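Local coordinates for protein cytochrome c-550 (Paracoccus denitrificans, PDB 1COT) that binds a covalently attached heme c and probably carries electrons between redox partners, as other class I c-type cytochromes do, at residues V43-K46 against I47-E51. Sequence-based numbering, arbitrary orientation.
Sequences VGRK and IASEE. With HEC (heme c), chain B.
S49 folds back over the turn and gives its hydroxyl proton to the carbonyl of K46, with OG 2.7 Å from K46 O. With OG lodged between its own backbone N and carbonyl carbon (chi1 65°), S49 reaches that oxygen from a tilt of 30° off the carbonyl plane. The same OG lies alongside the R45 chain, 3.4 Å from R45 CG. This is the close-fitting part; beside it, R45 and A48 hold the two oxygens of a heme propionate. R45 NH2 donates to HEC O1A at 3.0 Å in a nearly straight bond (163°), the carboxylate carbon lying at the edge of the guanidinium, while the backbone A48 N grips the other oxygen, HEC O2A, at 3.0 Å. Water 1 ties the pieces together: it accepts from R45 NE and S49 N and donates to K46 O and HEC O1A. A bend at chi3 turns the R45 guanidinium so that NE meets this water and NH2 the propionate, while NH1 bonds to N38 O. E50 OE1, held by N38 N, is 4.6 Å from R45 NH2 but well out of the guanidinium plane, so no N-H points at it and at most a longer-range attraction of charges is likely. A leucine in place of R45 would probably leave HEC O1A without its charged mate and water 1 without one of its donors. The K46 side is looser: its extended chain bends at chi4, and NZ meets I47 O through water 2 rather than directly. The whole turn belongs to the loop between strand 21-22 and helix 57-65; I47 and A48 pack on I59 of that helix, K46 touches its A63, and backbone bonds from G44, R45 and I47 join the turn to the loop containing L69 and W71.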
# COMPACT_ATOMS: atom_id res chain seq x y z
N VAL A 43 6.50 -3.59 0.83
CA VAL A 43 6.38 -5.02 1.02
C VAL A 43 7.24 -5.42 2.20
O VAL A 43 8.44 -5.14 2.23
CB VAL A 43 6.77 -5.81 -0.23
CG1 VAL A 43 6.50 -7.29 -0.04
CG2 VAL A 43 6.02 -5.27 -1.45
N GLY A 44 6.64 -6.10 3.17
CA GLY A 44 7.34 -6.53 4.35
C GLY A 44 7.27 -5.49 5.45
O GLY A 44 7.66 -5.75 6.60
N ARG A 45 6.73 -4.32 5.14
CA ARG A 45 6.63 -3.28 6.16
C ARG A 45 5.38 -3.46 7.01
O ARG A 45 4.34 -3.87 6.50
CB ARG A 45 6.52 -1.97 5.41
CG ARG A 45 6.38 -0.75 6.26
CD ARG A 45 6.63 0.46 5.36
NE ARG A 45 5.40 1.10 4.90
CZ ARG A 45 5.38 1.96 3.88
NH1 ARG A 45 6.49 2.28 3.21
NH2 ARG A 45 4.23 2.51 3.53
N LYS A 46 5.46 -3.14 8.31
CA LYS A 46 4.30 -3.25 9.18
C LYS A 46 3.19 -2.34 8.66
O LYS A 46 3.45 -1.22 8.21
CB LYS A 46 4.66 -2.76 10.58
CG LYS A 46 3.60 -3.02 11.63
CD LYS A 46 3.98 -2.53 13.03
CE LYS A 46 3.07 -3.04 14.12
NZ LYS A 46 1.67 -2.63 13.92
N ILE A 47 1.96 -2.81 8.70
CA ILE A 47 0.83 -2.00 8.23
C ILE A 47 0.79 -0.65 8.93
O ILE A 47 1.06 -0.59 10.13
CB ILE A 47 -0.47 -2.70 8.65
CG1 ILE A 47 -0.48 -4.17 8.25
CG2 ILE A 47 -1.70 -1.97 8.14
CD1 ILE A 47 -0.47 -4.39 6.74
N ALA A 48 0.42 0.40 8.20
CA ALA A 48 0.29 1.76 8.72
C ALA A 48 1.44 2.12 9.63
O ALA A 48 1.23 2.52 10.78
CB ALA A 48 -1.02 1.89 9.48
N SER A 49 2.66 1.99 9.13
CA SER A 49 3.80 2.31 9.98
C SER A 49 4.63 3.46 9.48
O SER A 49 5.69 3.74 10.06
CB SER A 49 4.65 1.09 10.29
OG SER A 49 5.24 0.61 9.11
N GLU A 50 4.19 4.16 8.42
CA GLU A 50 4.95 5.30 7.90
C GLU A 50 4.95 6.41 8.94
O GLU A 50 3.92 6.84 9.46
CB GLU A 50 4.59 5.82 6.49
CG GLU A 50 4.88 7.33 6.30
CD GLU A 50 5.11 7.77 4.88
OE1 GLU A 50 5.67 6.83 4.17
OE2 GLU A 50 4.83 8.87 4.44
N GLU A 51 6.15 6.86 9.25
CA GLU A 51 6.37 7.91 10.22
C GLU A 51 5.85 9.25 9.73
O GLU A 51 6.11 9.64 8.59
CB GLU A 51 7.89 7.96 10.48
CG GLU A 51 8.33 8.80 11.69
CD GLU A 51 9.83 8.95 11.71
OE1 GLU A 51 10.56 8.44 10.88
OE2 GLU A 51 10.25 9.67 12.72
FE HEC B . -2.99 4.32 -1.72
CHA HEC B . -2.59 3.90 1.59
CHB HEC B . -1.42 1.40 -2.30
CHC HEC B . -3.40 4.74 -5.06
CHD HEC B . -4.45 7.33 -1.20
NA HEC B . -2.18 2.92 -0.60
C1A HEC B . -2.11 2.94 0.79
C2A HEC B . -1.43 1.75 1.25
C3A HEC B . -1.10 1.02 0.16
C4A HEC B . -1.56 1.75 -0.97
CMA HEC B . -0.38 -0.31 0.11
CAA HEC B . -1.18 1.41 2.69
CBA HEC B . 0.21 1.94 3.08
CGA HEC B . 0.70 1.60 4.49
O1A HEC B . 1.58 2.35 4.83
O2A HEC B . 0.30 0.71 5.20
NB HEC B . -2.55 3.30 -3.34
C1B HEC B . -1.84 2.14 -3.35
C2B HEC B . -1.67 1.74 -4.72
C3B HEC B . -2.23 2.67 -5.47
C4B HEC B . -2.78 3.63 -4.61
CMB HEC B . -0.97 0.43 -5.12
CAB HEC B . -2.40 2.62 -6.93
CBB HEC B . -3.09 1.47 -7.61
NC HEC B . -3.76 5.68 -2.88
C1C HEC B . -3.84 5.72 -4.25
C2C HEC B . -4.46 6.95 -4.69
C3C HEC B . -4.74 7.68 -3.59
C4C HEC B . -4.29 6.90 -2.48
CMC HEC B . -4.73 7.32 -6.15
CAC HEC B . -5.37 9.04 -3.47
CBC HEC B . -6.42 9.66 -4.33
ND HEC B . -3.47 5.39 -0.11
C1D HEC B . -4.06 6.63 -0.11
C2D HEC B . -4.21 7.08 1.26
C3D HEC B . -3.66 6.11 2.01
C4D HEC B . -3.22 5.06 1.17
CMD HEC B . -4.85 8.37 1.71
CAD HEC B . -3.66 6.05 3.49
CBD HEC B . -4.94 5.19 3.78
CGD HEC B . -5.52 5.26 5.15
O1D HEC B . -5.01 5.83 6.08
O2D HEC B . -6.60 4.64 5.28
O HOH W 1 3.17 0.79 6.49
O HOH W 2 1.72 0.04 12.87